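Local coordinates for protein 3',5'-cyclic-nucleotide phosphodiesterase 1 (Saccharomyces cerevisiae, PDB 4OJV) that is a class-II cyclic-nucleotide phosphodiesterase of the metallo-hydrolase clan, holding two zinc ions in an alpha/beta fold with two beta sheets, at residues C22-P27 with L35-G40; I121-I126 with T154-P159; E303-N308 with E349-G354. One frame throughout, in Å; residues are numbered along the deposited sequence.

Contact 1. Residues C22-P27 with L35-G40; sequences CFILKP and LIAVDG
Phe-23 and Val-38 sit opposite each other as a hydrogen-bonded antiparallel pair and are joined twice through the backbone: Val-38 N gives to Phe-23 O at 2.7 Å, and Phe-23 N gives to Val-38 O at 3.0 Å. Leu-25 and Ile-36 repeat the exchange two residues along, with Leu-25 N at 2.8 Å from Ile-36 O. Between them lies the non-hydrogen-bonded pair Ile-24 and Ala-37, flanked by CA-H...O contacts, the shortest from Ile-24 CA to Ile-36 O at 3.2 Å.

The apolar contacts divide between two faces. On the face of Phe-23, Leu-25, Ile-36 and Val-38, Leu-25 reaches diagonally to Val-38, CD1 against CG2 at 3.7 Å; Val-241 and Ile-239 of the second sheet pack on this side. On the other face Ile-24 spreads its branches. A chi2 of -59° swings CD1 toward Ala-37 CB, 3.8 Å away, while CG2 meets Leu-35 CD2.

Asp-39, just past the strand, carries the polar chemistry nearest the metals. Its OD1 is hydrogen-bonded to Thr-127 N, and OD2 to both His-133 ND1 and Gln-21 NE2. His-133 is a zinc ligand, which makes Asp-39 a second-shell residue that can fix the orientation of that imidazole. Together this is a buried beta hairpin in a metallo-hydrolase sandwich, with its returning strand running out at the edge of the two-zinc site.

Contact 2. Residues I121-I126 with T154-P159; sequences ITDYYI and TIWGLP
Tyr-125 and Trp-156 stack side by side on neighbouring parallel strands of a beta-alpha-beta unit, whose intervening helix is 135-140. The phenol lies over one face of the indole's five-membered ring in an offset stack, centroids 4.6 Å apart and planes only 8° from parallel. Thr-154 CG2 presses on the opposite indole face near the rim, sandwiching the ring.

The indole is also pinned at its edge. Trp-156 NE1 gives a practically straight bond to Asp-123 OD1, 2.8 Å long; the oxygen lies in the ring plane, yet the N-H arrives 41° out of the carboxylate plane. That carboxylate is steadied in turn at its other oxygen, where Asp-123 OD2 accepts from Thr-122 OG1 at 2.7 Å and is also hydrogen-bonded to Thr-200 OG1. Further out, Phe-230 meets the Tyr-125 ring edge-to-face.

On the reverse side of the sheet the side chains of Ile-126 and Ile-155 cross, CG1 of the first 3.7 Å from CG2 of the second, and Leu-137 of the crossover helix packs on both residues. Beneath all this the parallel backbone ladder runs from Thr-154 N to Thr-122 O through to Ile-126 N, which gives to Trp-156 O at 3.0 Å. At the C-terminal end of the pairing a water bridges the two chains: it donates to Ile-126 O at 2.8 Å and accepts from N of Leu-158, the N-cap of helix 159-169, at 2.9 Å.

Contact 3. Residues E303-N308 with E349-G354; sequences ELSNLN and EERNLG
Leu-353 points its isobutyl group at helix 297-311 and meets Leu-304, Ser-305 and Asn-308, three residues on the same side of that helix. It does so from just beyond a Schellman motif: helix 336-350 ends there, Asn-352 takes a positive phi, and the chain turns so that both Arg-351 and Leu-353 are aimed at the neighbouring helix. Both helices are crossovers between parallel strands of the second sheet in this alpha/beta metallo-hydrolase fold.

The two methyls of Leu-353 have different neighbours. The Leu-353 side chain crosses that of Asn-308 obliquely, its CD2 lying 3.7 Å from Asn-308 ND2 and 3.9 Å from Asn-308 CB. CD2 also approaches the serine hydroxyl, with Leu-353 CD2 and Ser-305 OG 3.8 Å apart. CD1 leans the other way, toward Leu-304, in a looser contact of 4.4 Å between Leu-353 CD1 and Leu-304 CB. In Asn-308 a chi1 of -175° puts CG anti to the backbone N, with CG 4.0 Å from Leu-353 CD2. Leu-317 touches both Leu-304 and Asn-308 and shares a backbone hydrogen bond with Leu-353.

Arg-351 comes at the same serine by a different route. Its chain bends at chi2, -79°, and bows round the hydroxyl, with Arg-351 CD 4.1 Å from Ser-305 OG. The guanidinium turns its edge to the serine, whose CB lies in the guanidinium plane. The stronger anchors lie elsewhere: NH1 is hydrogen-bonded to Asn-302 OD1, and Ser-305 OG gives its proton to Ile-301 O, one turn back in its own helix. What joins the two side chains directly is a weak bond, Arg-351 NH1 to Ser-305 OG at 3.3 Å, bent to 145° at the hydrogen.

Contacts 1 and 2 belong to one sheet and share a seam: strand 35-38 lies next to strand 121-125, and Ala-37 O probably accepts a hydrogen bond from Tyr-125 N at 2.8 Å. Both are buried and built on backbone ladders, antiparallel in the hairpin and parallel in the crossover. Contact 1 is lined mainly by aliphatic groups, whereas contact 2 adds a ring stack and a carboxylate bonded across the strands to an indole N-H. Contact 3 stands apart, its centre about 28 Å from that of contact 1 and 32 Å from that of contact 2. It joins two crossover helices that accompany the other sheet, is partly exposed, and relies on side chains alone, with one weak polar bond.

Contact 1. Residues C22-P27 with L35-G40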
ATOM      1  N   CYS A  22      -5.656   9.573  -0.842  1.00  8.68           N
ATOM      2  CA  CYS A  22      -7.080   9.258  -0.715  1.00  8.85           C
ATOM      3  C   CYS A  22      -7.731  10.237   0.254  1.00  9.03           C
ATOM      4  O   CYS A  22      -7.233  10.425   1.379  1.00  9.61           O
ATOM      5  CB  CYS A  22      -7.292   7.835  -0.198  1.00 10.12           C
ATOM      6  SG  CYS A  22      -9.047   7.409  -0.004  1.00 11.58           S
ATOM      7  N   PHE A  23      -8.840  10.842  -0.172  1.00  8.76           N
ATOM      8  CA  PHE A  23      -9.596  11.778   0.666  1.00  9.64           C
ATOM      9  C   PHE A  23     -11.034  11.306   0.738  1.00  9.75           C
ATOM     10  O   PHE A  23     -11.617  10.947  -0.282  1.00 11.92           O
ATOM     11  CB  PHE A  23      -9.528  13.191   0.067  1.00 10.44           C
ATOM     12  CG  PHE A  23      -8.145  13.593  -0.360  1.00 10.20           C
ATOM     13  CD1 PHE A  23      -7.115  13.738   0.566  1.00 12.12           C
ATOM     14  CD2 PHE A  23      -7.860  13.801  -1.700  1.00 11.05           C
ATOM     15  CE1 PHE A  23      -5.836  14.089   0.154  1.00 12.75           C
ATOM     16  CE2 PHE A  23      -6.586  14.153  -2.115  1.00 12.14           C
ATOM     17  CZ  PHE A  23      -5.572  14.301  -1.188  1.00 11.91           C
ATOM     18  N   ILE A  24     -11.614  11.269   1.934  1.00  9.69           N
ATOM     19  CA  ILE A  24     -13.025  10.935   2.110  1.00 10.17           C
ATOM     20  C   ILE A  24     -13.824  12.229   2.246  1.00  9.33           C
ATOM     21  O   ILE A  24     -13.406  13.149   2.954  1.00 10.04           O
ATOM     22  CB  ILE A  24     -13.228  10.049   3.361  1.00 12.49           C
ATOM     23  CG1 ILE A  24     -12.433   8.745   3.258  1.00 13.74           C
ATOM     24  CG2 ILE A  24     -14.710   9.804   3.637  1.00 13.57           C
ATOM     25  CD1 ILE A  24     -12.785   7.888   2.071  1.00 15.90           C
ATOM     26  N   LEU A  25     -14.975  12.286   1.582  1.00  9.38           N
ATOM     27  CA  LEU A  25     -15.851  13.456   1.636  1.00  9.83           C
ATOM     28  C   LEU A  25     -17.229  13.085   2.141  1.00  9.94           C
ATOM     29  O   LEU A  25     -17.773  12.036   1.767  1.00 10.55           O
ATOM     30  CB  LEU A  25     -16.036  14.053   0.243  1.00 10.53           C
ATOM     31  CG  LEU A  25     -14.814  14.338  -0.625  1.00 11.82           C
ATOM     32  CD1 LEU A  25     -15.235  14.901  -1.974  1.00 12.95           C
ATOM     33  CD2 LEU A  25     -13.863  15.290   0.076  1.00 13.69           C
ATOM     34  N   LYS A  26     -17.812  13.972   2.946  1.00  9.89           N
ATOM     35  CA  LYS A  26     -19.225  13.884   3.298  1.00 10.47           C
ATOM     36  C   LYS A  26     -19.731  15.284   3.631  1.00 11.16           C
ATOM     37  O   LYS A  26     -18.943  16.186   3.918  1.00 11.23           O
ATOM     38  CB  LYS A  26     -19.459  12.925   4.473  1.00 11.40           C
ATOM     39  CG  LYS A  26     -18.814  13.372   5.784  1.00 11.49           C
ATOM     40  CD  LYS A  26     -19.145  12.437   6.952  1.00 12.76           C
ATOM     41  CE  LYS A  26     -20.546  12.632   7.523  1.00 13.52           C
ATOM     42  NZ  LYS A  26     -20.764  13.977   8.133  1.00 13.86           N
ATOM     43  N   PRO A  27     -21.062  15.477   3.612  1.00 11.10           N
ATOM     44  CA  PRO A  27     -21.604  16.748   4.073  1.00 11.81           C
ATOM     45  C   PRO A  27     -21.279  16.961   5.546  1.00 12.14           C
ATOM     46  O   PRO A  27     -21.222  16.004   6.323  1.00 12.80           O
ATOM     47  CB  PRO A  27     -23.116  16.567   3.894  1.00 12.72           C
ATOM     48  CG  PRO A  27     -23.252  15.534   2.825  1.00 12.48           C
ATOM     49  CD  PRO A  27     -22.117  14.585   3.095  1.00 11.67           C
ATOM     50  N   LEU A  35     -20.287   7.578   2.273  1.00 12.10           N
ATOM     51  CA  LEU A  35     -19.069   8.352   2.108  1.00 11.56           C
ATOM     52  C   LEU A  35     -18.617   8.289   0.655  1.00 11.07           C
ATOM     53  O   LEU A  35     -18.818   7.263  -0.014  1.00 13.46           O
ATOM     54  CB  LEU A  35     -17.951   7.775   2.984  1.00 11.82           C
ATOM     55  CG  LEU A  35     -18.180   7.782   4.494  1.00 12.63           C
ATOM     56  CD1 LEU A  35     -17.159   6.919   5.221  1.00 14.16           C
ATOM     57  CD2 LEU A  35     -18.165   9.212   5.022  1.00 14.22           C
ATOM     58  N   ILE A  36     -18.007   9.372   0.175  1.00 10.74           N
ATOM     59  CA  ILE A  36     -17.338   9.410  -1.123  1.00 11.63           C
ATOM     60  C   ILE A  36     -15.833   9.356  -0.890  1.00 10.04           C
ATOM     61  O   ILE A  36     -15.335   9.981   0.044  1.00 10.66           O
ATOM     62  CB  ILE A  36     -17.677  10.718  -1.899  1.00 14.44           C
ATOM     63  CG1 ILE A  36     -19.105  10.657  -2.465  1.00 15.88           C
ATOM     64  CG2 ILE A  36     -16.623  11.015  -2.969  1.00 15.09           C
ATOM     65  CD1 ILE A  36     -19.565  11.976  -3.041  1.00 18.14           C
ATOM     66  N   ALA A  37     -15.100   8.635  -1.734  1.00  9.58           N
ATOM     67  CA  ALA A  37     -13.640   8.709  -1.745  1.00  9.29           C
ATOM     68  C   ALA A  37     -13.167   9.403  -3.020  1.00  9.50           C
ATOM     69  O   ALA A  37     -13.669   9.118  -4.113  1.00 11.08           O
ATOM     70  CB  ALA A  37     -13.035   7.316  -1.653  1.00 10.33           C
ATOM     71  N   VAL A  38     -12.204  10.312  -2.885  1.00  8.96           N
ATOM     72  CA  VAL A  38     -11.453  10.800  -4.030  1.00  8.70           C
ATOM     73  C   VAL A  38     -10.104  10.125  -3.990  1.00  9.02           C
ATOM     74  O   VAL A  38      -9.352  10.251  -3.017  1.00  9.20           O
ATOM     75  CB  VAL A  38     -11.307  12.333  -4.068  1.00  9.89           C
ATOM     76  CG1 VAL A  38     -10.619  12.744  -5.366  1.00 11.52           C
ATOM     77  CG2 VAL A  38     -12.667  13.005  -3.936  1.00 12.13           C
ATOM     78  N   ASP A  39      -9.818   9.407  -5.073  1.00  8.76           N
ATOM     79  CA  ASP A  39      -8.682   8.505  -5.147  1.00  8.98           C
ATOM     80  C   ASP A  39      -8.774   7.344  -4.161  1.00  8.54           C
ATOM     81  O   ASP A  39      -9.740   7.225  -3.390  1.00 10.06           O
ATOM     82  CB  ASP A  39      -7.344   9.249  -5.166  1.00  9.16           C
ATOM     83  CG  ASP A  39      -7.015   9.772  -6.554  1.00  8.92           C
ATOM     84  OD1 ASP A  39      -7.574   9.203  -7.529  1.00 10.02           O
ATOM     85  OD2 ASP A  39      -6.207  10.712  -6.676  1.00  9.88           O
ATOM     86  N   GLY A  40      -7.781   6.472  -4.213  1.00  9.19           N
ATOM     87  CA  GLY A  40      -7.905   5.153  -3.627  1.00 10.40           C
ATOM     88  C   GLY A  40      -6.582   4.594  -3.177  1.00  8.94           C
ATOM     89  O   GLY A  40      -6.371   3.380  -3.224  1.00  9.53           O
TER

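Contact 2. Residues I121-I126 with T154-P159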
ATOM      1  N   ILE A 121     -18.352   3.534   2.181  1.00 12.90           N
ATOM      2  CA  ILE A 121     -17.749   4.145   0.994  1.00 15.66           C
ATOM      3  C   ILE A 121     -18.464   3.627  -0.284  1.00 15.57           C
ATOM      4  O   ILE A 121     -18.236   2.486  -0.705  1.00 24.19           O
ATOM      5  CB  ILE A 121     -16.232   3.927   0.972  1.00 17.84           C
ATOM      6  CG1 ILE A 121     -15.554   4.710   2.090  1.00 20.07           C
ATOM      7  CG2 ILE A 121     -15.647   4.416  -0.342  1.00 21.92           C
ATOM      8  CD1 ILE A 121     -15.617   4.114   3.463  1.00 21.00           C
ATOM      9  N   THR A 122     -19.370   4.442  -0.829  1.00 16.45           N
ATOM     10  CA  THR A 122     -20.258   4.054  -1.939  1.00 19.72           C
ATOM     11  C   THR A 122     -19.592   4.229  -3.308  1.00 17.89           C
ATOM     12  O   THR A 122     -19.827   3.456  -4.250  1.00 17.94           O
ATOM     13  CB  THR A 122     -21.577   4.878  -1.940  1.00 18.72           C
ATOM     14  OG1 THR A 122     -21.310   6.294  -2.063  1.00 22.27           O
ATOM     15  CG2 THR A 122     -22.418   4.607  -0.695  1.00 22.13           C
ATOM     16  N   ASP A 123     -18.762   5.258  -3.405  1.00 13.46           N
ATOM     17  CA  ASP A 123     -18.311   5.772  -4.685  1.00 11.73           C
ATOM     18  C   ASP A 123     -16.884   6.272  -4.532  1.00 10.56           C
ATOM     19  O   ASP A 123     -16.574   7.005  -3.592  1.00 10.79           O
ATOM     20  CB  ASP A 123     -19.180   6.963  -5.146  1.00 14.52           C
ATOM     21  CG  ASP A 123     -20.637   6.595  -5.442  1.00 15.99           C
ATOM     22  OD1 ASP A 123     -20.924   5.980  -6.483  1.00 16.13           O
ATOM     23  OD2 ASP A 123     -21.498   7.010  -4.653  1.00 20.28           O
ATOM     24  N   TYR A 124     -16.030   5.890  -5.475  1.00  9.48           N
ATOM     25  CA  TYR A 124     -14.689   6.450  -5.612  1.00  9.28           C
ATOM     26  C   TYR A 124     -14.641   7.293  -6.875  1.00  9.72           C
ATOM     27  O   TYR A 124     -15.165   6.869  -7.916  1.00 11.43           O
ATOM     28  CB  TYR A 124     -13.651   5.346  -5.779  1.00  9.78           C
ATOM     29  CG  TYR A 124     -13.400   4.439  -4.602  1.00  9.67           C
ATOM     30  CD1 TYR A 124     -14.266   3.392  -4.302  1.00 11.28           C
ATOM     31  CD2 TYR A 124     -12.258   4.593  -3.823  1.00 10.01           C
ATOM     32  CE1 TYR A 124     -14.012   2.539  -3.238  1.00 12.41           C
ATOM     33  CE2 TYR A 124     -11.992   3.739  -2.761  1.00 10.78           C
ATOM     34  CZ  TYR A 124     -12.875   2.719  -2.480  1.00 11.52           C
ATOM     35  OH  TYR A 124     -12.621   1.840  -1.450  1.00 13.07           O
ATOM     36  N   TYR A 125     -13.989   8.452  -6.791  1.00  9.14           N
ATOM     37  CA  TYR A 125     -13.696   9.275  -7.959  1.00  9.11           C
ATOM     38  C   TYR A 125     -12.189   9.258  -8.121  1.00  9.26           C
ATOM     39  O   TYR A 125     -11.463   9.864  -7.336  1.00  9.82           O
ATOM     40  CB  TYR A 125     -14.258  10.693  -7.766  1.00 10.15           C
ATOM     41  CG  TYR A 125     -15.767  10.675  -7.741  1.00  9.79           C
ATOM     42  CD1 TYR A 125     -16.458  10.476  -6.549  1.00 10.33           C
ATOM     43  CD2 TYR A 125     -16.506  10.790  -8.918  1.00 11.28           C
ATOM     44  CE1 TYR A 125     -17.845  10.428  -6.526  1.00 12.09           C
ATOM     45  CE2 TYR A 125     -17.885  10.733  -8.907  1.00 11.79           C
ATOM     46  CZ  TYR A 125     -18.545  10.544  -7.712  1.00 12.20           C
ATOM     47  OH  TYR A 125     -19.922  10.492  -7.683  1.00 15.85           O
ATOM     48  N   ILE A 126     -11.720   8.527  -9.124  1.00  9.28           N
ATOM     49  CA  ILE A 126     -10.292   8.282  -9.298  1.00  9.60           C
ATOM     50  C   ILE A 126      -9.732   9.280 -10.300  1.00  9.49           C
ATOM     51  O   ILE A 126     -10.338   9.519 -11.351  1.00 10.15           O
ATOM     52  CB  ILE A 126     -10.031   6.819  -9.752  1.00  9.84           C
ATOM     53  CG1 ILE A 126     -10.645   5.821  -8.751  1.00 10.53           C
ATOM     54  CG2 ILE A 126      -8.537   6.562  -9.951  1.00 10.56           C
ATOM     55  CD1 ILE A 126     -10.115   5.908  -7.328  1.00 11.04           C
ATOM     56  N   THR A 154     -18.987   1.728  -6.543  1.00 12.46           N
ATOM     57  CA  THR A 154     -18.782   2.186  -7.905  1.00 12.02           C
ATOM     58  C   THR A 154     -17.500   3.004  -7.974  1.00 11.01           C
ATOM     59  O   THR A 154     -17.249   3.871  -7.121  1.00 11.81           O
ATOM     60  CB  THR A 154     -19.977   3.023  -8.410  1.00 13.79           C
ATOM     61  OG1 THR A 154     -21.174   2.247  -8.307  1.00 17.14           O
ATOM     62  CG2 THR A 154     -19.782   3.434  -9.860  1.00 15.33           C
ATOM     63  N   ILE A 155     -16.690   2.716  -8.987  1.00 10.38           N
ATOM     64  CA  ILE A 155     -15.450   3.433  -9.262  1.00 10.76           C
ATOM     65  C   ILE A 155     -15.719   4.292 -10.496  1.00 10.68           C
ATOM     66  O   ILE A 155     -16.036   3.754 -11.571  1.00 11.08           O
ATOM     67  CB  ILE A 155     -14.286   2.462  -9.564  1.00 11.52           C
ATOM     68  CG1 ILE A 155     -14.037   1.493  -8.401  1.00 12.91           C
ATOM     69  CG2 ILE A 155     -13.029   3.245  -9.900  1.00 12.52           C
ATOM     70  CD1 ILE A 155     -13.233   0.266  -8.796  1.00 15.06           C
ATOM     71  N   TRP A 156     -15.631   5.610 -10.323  1.00 10.56           N
ATOM     72  CA  TRP A 156     -15.861   6.581 -11.385  1.00 10.71           C
ATOM     73  C   TRP A 156     -14.570   7.177 -11.853  1.00 10.96           C
ATOM     74  O   TRP A 156     -13.635   7.384 -11.066  1.00 10.85           O
ATOM     75  CB  TRP A 156     -16.714   7.724 -10.875  1.00 11.63           C
ATOM     76  CG  TRP A 156     -18.049   7.347 -10.311  1.00 12.07           C
ATOM     77  CD1 TRP A 156     -18.354   6.993  -9.006  1.00 13.09           C
ATOM     78  CD2 TRP A 156     -19.323   7.326 -11.027  1.00 14.06           C
ATOM     79  NE1 TRP A 156     -19.699   6.756  -8.868  1.00 13.39           N
ATOM     80  CE2 TRP A 156     -20.337   6.943 -10.045  1.00 14.47           C
ATOM     81  CE3 TRP A 156     -19.712   7.584 -12.337  1.00 16.00           C
ATOM     82  CZ2 TRP A 156     -21.679   6.816 -10.384  1.00 17.51           C
ATOM     83  CZ3 TRP A 156     -21.066   7.459 -12.668  1.00 18.24           C
ATOM     84  CH2 TRP A 156     -22.023   7.079 -11.714  1.00 19.07           C
ATOM     85  N   GLY A 157     -14.511   7.536 -13.130  1.00 10.92           N
ATOM     86  CA  GLY A 157     -13.352   8.230 -13.666  1.00 11.70           C
ATOM     87  C   GLY A 157     -13.585   8.636 -15.100  1.00 11.73           C
ATOM     88  O   GLY A 157     -14.549   8.199 -15.729  1.00 12.49           O
ATOM     89  N   LEU A 158     -12.702   9.472 -15.615  1.00 11.18           N
ATOM     90  CA  LEU A 158     -12.648   9.725 -17.044  1.00 12.42           C
ATOM     91  C   LEU A 158     -12.148   8.460 -17.751  1.00 12.80           C
ATOM     92  O   LEU A 158     -11.578   7.575 -17.111  1.00 12.14           O
ATOM     93  CB  LEU A 158     -11.733  10.922 -17.325  1.00 12.80           C
ATOM     94  CG  LEU A 158     -12.205  12.294 -16.815  1.00 13.69           C
ATOM     95  CD1 LEU A 158     -11.171  13.356 -17.155  1.00 15.10           C
ATOM     96  CD2 LEU A 158     -13.580  12.673 -17.352  1.00 16.24           C
ATOM     97  N   PRO A 159     -12.357   8.358 -19.081  1.00 13.68           N
ATOM     98  CA  PRO A 159     -11.913   7.149 -19.790  1.00 13.79           C
ATOM     99  C   PRO A 159     -10.431   6.791 -19.625  1.00 12.92           C
ATOM    100  O   PRO A 159     -10.105   5.607 -19.544  1.00 13.94           O
ATOM    101  CB  PRO A 159     -12.240   7.468 -21.250  1.00 16.84           C
ATOM    102  CG  PRO A 159     -13.413   8.386 -21.160  1.00 16.78           C
ATOM    103  CD  PRO A 159     -13.148   9.250 -19.953  1.00 15.42           C
TER
HETATM  104  O   HOH W   1     -22.095   2.255  -5.595  1.00 29.09           O
HETATM  105  O   HOH W   2     -10.265  10.024 -14.077  1.00 10.89           O

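Contact 3. Residues E303-N308 with E349-G354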
ATOM      1  N   GLU A 303       0.139  28.786 -11.170  1.00 14.77           N
ATOM      2  CA  GLU A 303      -1.235  28.373 -11.426  1.00 14.85           C
ATOM      3  C   GLU A 303      -2.236  29.179 -10.606  1.00 14.68           C
ATOM      4  O   GLU A 303      -3.244  29.654 -11.141  1.00 15.20           O
ATOM      5  CB  GLU A 303      -1.420  26.863 -11.204  1.00 15.19           C
ATOM      6  CG  GLU A 303      -0.654  25.988 -12.198  1.00 16.52           C
ATOM      7  CD  GLU A 303      -0.960  26.315 -13.656  1.00 17.01           C
ATOM      8  OE1 GLU A 303      -2.124  26.639 -13.978  1.00 17.84           O
ATOM      9  OE2 GLU A 303      -0.031  26.250 -14.492  1.00 18.86           O
ATOM     10  N   LEU A 304      -1.951  29.354  -9.320  1.00 14.47           N
ATOM     11  CA  LEU A 304      -2.811  30.163  -8.457  1.00 15.40           C
ATOM     12  C   LEU A 304      -2.841  31.626  -8.901  1.00 16.07           C
ATOM     13  O   LEU A 304      -3.885  32.274  -8.828  1.00 16.16           O
ATOM     14  CB  LEU A 304      -2.396  30.019  -6.996  1.00 15.27           C
ATOM     15  CG  LEU A 304      -2.549  28.618  -6.398  1.00 15.78           C
ATOM     16  CD1 LEU A 304      -1.889  28.571  -5.033  1.00 17.31           C
ATOM     17  CD2 LEU A 304      -4.016  28.222  -6.305  1.00 18.30           C
ATOM     18  N   SER A 305      -1.711  32.124  -9.405  1.00 15.36           N
ATOM     19  CA  SER A 305      -1.647  33.478  -9.966  1.00 16.82           C
ATOM     20  C   SER A 305      -2.572  33.602 -11.183  1.00 16.43           C
ATOM     21  O   SER A 305      -3.251  34.621 -11.354  1.00 17.85           O
ATOM     22  CB  SER A 305      -0.209  33.808 -10.352  1.00 17.52           C
ATOM     23  OG  SER A 305       0.585  34.035  -9.202  1.00 24.60           O
ATOM     24  N   ASN A 306      -2.610  32.565 -12.024  1.00 15.85           N
ATOM     25  CA  ASN A 306      -3.521  32.539 -13.167  1.00 16.07           C
ATOM     26  C   ASN A 306      -4.985  32.583 -12.726  1.00 15.32           C
ATOM     27  O   ASN A 306      -5.782  33.352 -13.276  1.00 16.41           O
ATOM     28  CB  ASN A 306      -3.254  31.335 -14.075  1.00 17.79           C
ATOM     29  CG  ASN A 306      -1.904  31.407 -14.767  1.00 23.83           C
ATOM     30  OD1 ASN A 306      -1.254  32.456 -14.808  1.00 26.24           O
ATOM     31  ND2 ASN A 306      -1.474  30.278 -15.321  1.00 26.28           N
ATOM     32  N   LEU A 307      -5.339  31.783 -11.720  1.00 14.84           N
ATOM     33  CA  LEU A 307      -6.681  31.834 -11.158  1.00 14.26           C
ATOM     34  C   LEU A 307      -6.992  33.231 -10.608  1.00 13.90           C
ATOM     35  O   LEU A 307      -8.088  33.761 -10.817  1.00 14.77           O
ATOM     36  CB  LEU A 307      -6.849  30.773 -10.065  1.00 15.49           C
ATOM     37  CG  LEU A 307      -8.218  30.765  -9.366  1.00 15.19           C
ATOM     38  CD1 LEU A 307      -9.363  30.510 -10.340  1.00 15.58           C
ATOM     39  CD2 LEU A 307      -8.233  29.744  -8.238  1.00 16.86           C
ATOM     40  N   ASN A 308      -6.024  33.811  -9.910  1.00 14.28           N
ATOM     41  CA  ASN A 308      -6.156  35.161  -9.373  1.00 14.70           C
ATOM     42  C   ASN A 308      -6.456  36.193 -10.464  1.00 14.97           C
ATOM     43  O   ASN A 308      -7.358  37.022 -10.309  1.00 14.95           O
ATOM     44  CB  ASN A 308      -4.891  35.543  -8.618  1.00 15.74           C
ATOM     45  CG  ASN A 308      -5.013  36.878  -7.926  1.00 17.47           C
ATOM     46  OD1 ASN A 308      -5.980  37.123  -7.208  1.00 17.44           O
ATOM     47  ND2 ASN A 308      -4.021  37.740  -8.117  1.00 20.48           N
ATOM     48  N   GLU A 349       3.279  35.758  -1.058  1.00 19.44           N
ATOM     49  CA  GLU A 349       3.496  37.128  -0.571  1.00 21.44           C
ATOM     50  C   GLU A 349       4.191  37.985  -1.628  1.00 24.91           C
ATOM     51  O   GLU A 349       3.812  39.136  -1.837  1.00 25.82           O
ATOM     52  CB  GLU A 349       4.305  37.121   0.731  1.00 24.22           C
ATOM     53  CG  GLU A 349       4.456  38.485   1.402  1.00 29.82           C
ATOM     54  CD  GLU A 349       3.291  38.820   2.313  1.00 33.93           C
ATOM     55  OE1 GLU A 349       3.169  38.188   3.385  1.00 42.02           O
ATOM     56  OE2 GLU A 349       2.507  39.729   1.967  1.00 43.94           O
ATOM     57  N   GLU A 350       5.199  37.415  -2.285  1.00 22.59           N
ATOM     58  CA  GLU A 350       5.955  38.096  -3.342  1.00 24.78           C
ATOM     59  C   GLU A 350       5.061  38.428  -4.540  1.00 25.61           C
ATOM     60  O   GLU A 350       5.209  39.489  -5.161  1.00 30.16           O
ATOM     61  CB  GLU A 350       7.142  37.222  -3.767  1.00 28.29           C
ATOM     62  CG  GLU A 350       8.021  37.790  -4.870  1.00 32.04           C
ATOM     63  CD  GLU A 350       9.245  36.930  -5.114  1.00 36.03           C
ATOM     64  OE1 GLU A 350      10.233  37.074  -4.363  1.00 39.57           O
ATOM     65  OE2 GLU A 350       9.215  36.109  -6.054  1.00 40.19           O
ATOM     66  N   ARG A 351       4.125  37.530  -4.839  1.00 26.13           N
ATOM     67  CA  ARG A 351       3.176  37.689  -5.946  1.00 27.46           C
ATOM     68  C   ARG A 351       1.901  38.443  -5.552  1.00 26.21           C
ATOM     69  O   ARG A 351       0.982  38.566  -6.367  1.00 32.31           O
ATOM     70  CB  ARG A 351       2.793  36.326  -6.534  1.00 29.57           C
ATOM     71  CG  ARG A 351       3.909  35.595  -7.263  1.00 31.09           C
ATOM     72  CD  ARG A 351       4.118  36.138  -8.667  1.00 33.36           C
ATOM     73  NE  ARG A 351       5.167  35.403  -9.368  1.00 36.37           N
ATOM     74  CZ  ARG A 351       4.961  34.308 -10.096  1.00 34.93           C
ATOM     75  NH1 ARG A 351       3.737  33.807 -10.231  1.00 33.61           N
ATOM     76  NH2 ARG A 351       5.984  33.713 -10.693  1.00 35.73           N
ATOM     77  N   ASN A 352       1.849  38.924  -4.309  1.00 23.57           N
ATOM     78  CA  ASN A 352       0.687  39.658  -3.779  1.00 26.95           C
ATOM     79  C   ASN A 352      -0.655  38.966  -4.054  1.00 25.81           C
ATOM     80  O   ASN A 352      -1.546  39.535  -4.675  1.00 26.34           O
ATOM     81  CB  ASN A 352       0.665  41.121  -4.273  1.00 30.39           C
ATOM     82  CG  ASN A 352       1.820  41.949  -3.732  1.00 32.38           C
ATOM     83  OD1 ASN A 352       2.986  41.679  -4.021  1.00 41.00           O
ATOM     84  ND2 ASN A 352       1.495  42.982  -2.959  1.00 30.27           N
ATOM     85  N   LEU A 353      -0.790  37.728  -3.588  1.00 22.16           N
ATOM     86  CA  LEU A 353      -2.026  36.964  -3.787  1.00 19.28           C
ATOM     87  C   LEU A 353      -3.058  37.190  -2.673  1.00 18.46           C
ATOM     88  O   LEU A 353      -4.106  36.537  -2.633  1.00 17.95           O
ATOM     89  CB  LEU A 353      -1.725  35.462  -3.958  1.00 18.86           C
ATOM     90  CG  LEU A 353      -0.889  35.078  -5.181  1.00 20.94           C
ATOM     91  CD1 LEU A 353      -0.607  33.585  -5.171  1.00 22.08           C
ATOM     92  CD2 LEU A 353      -1.570  35.472  -6.488  1.00 23.39           C
ATOM     93  N   GLY A 354      -2.771  38.124  -1.773  1.00 20.10           N
ATOM     94  CA  GLY A 354      -3.705  38.451  -0.705  1.00 19.65           C
ATOM     95  C   GLY A 354      -3.701  37.446   0.429  1.00 17.94           C
ATOM     96  O   GLY A 354      -2.716  36.738   0.648  1.00 20.02           O
TER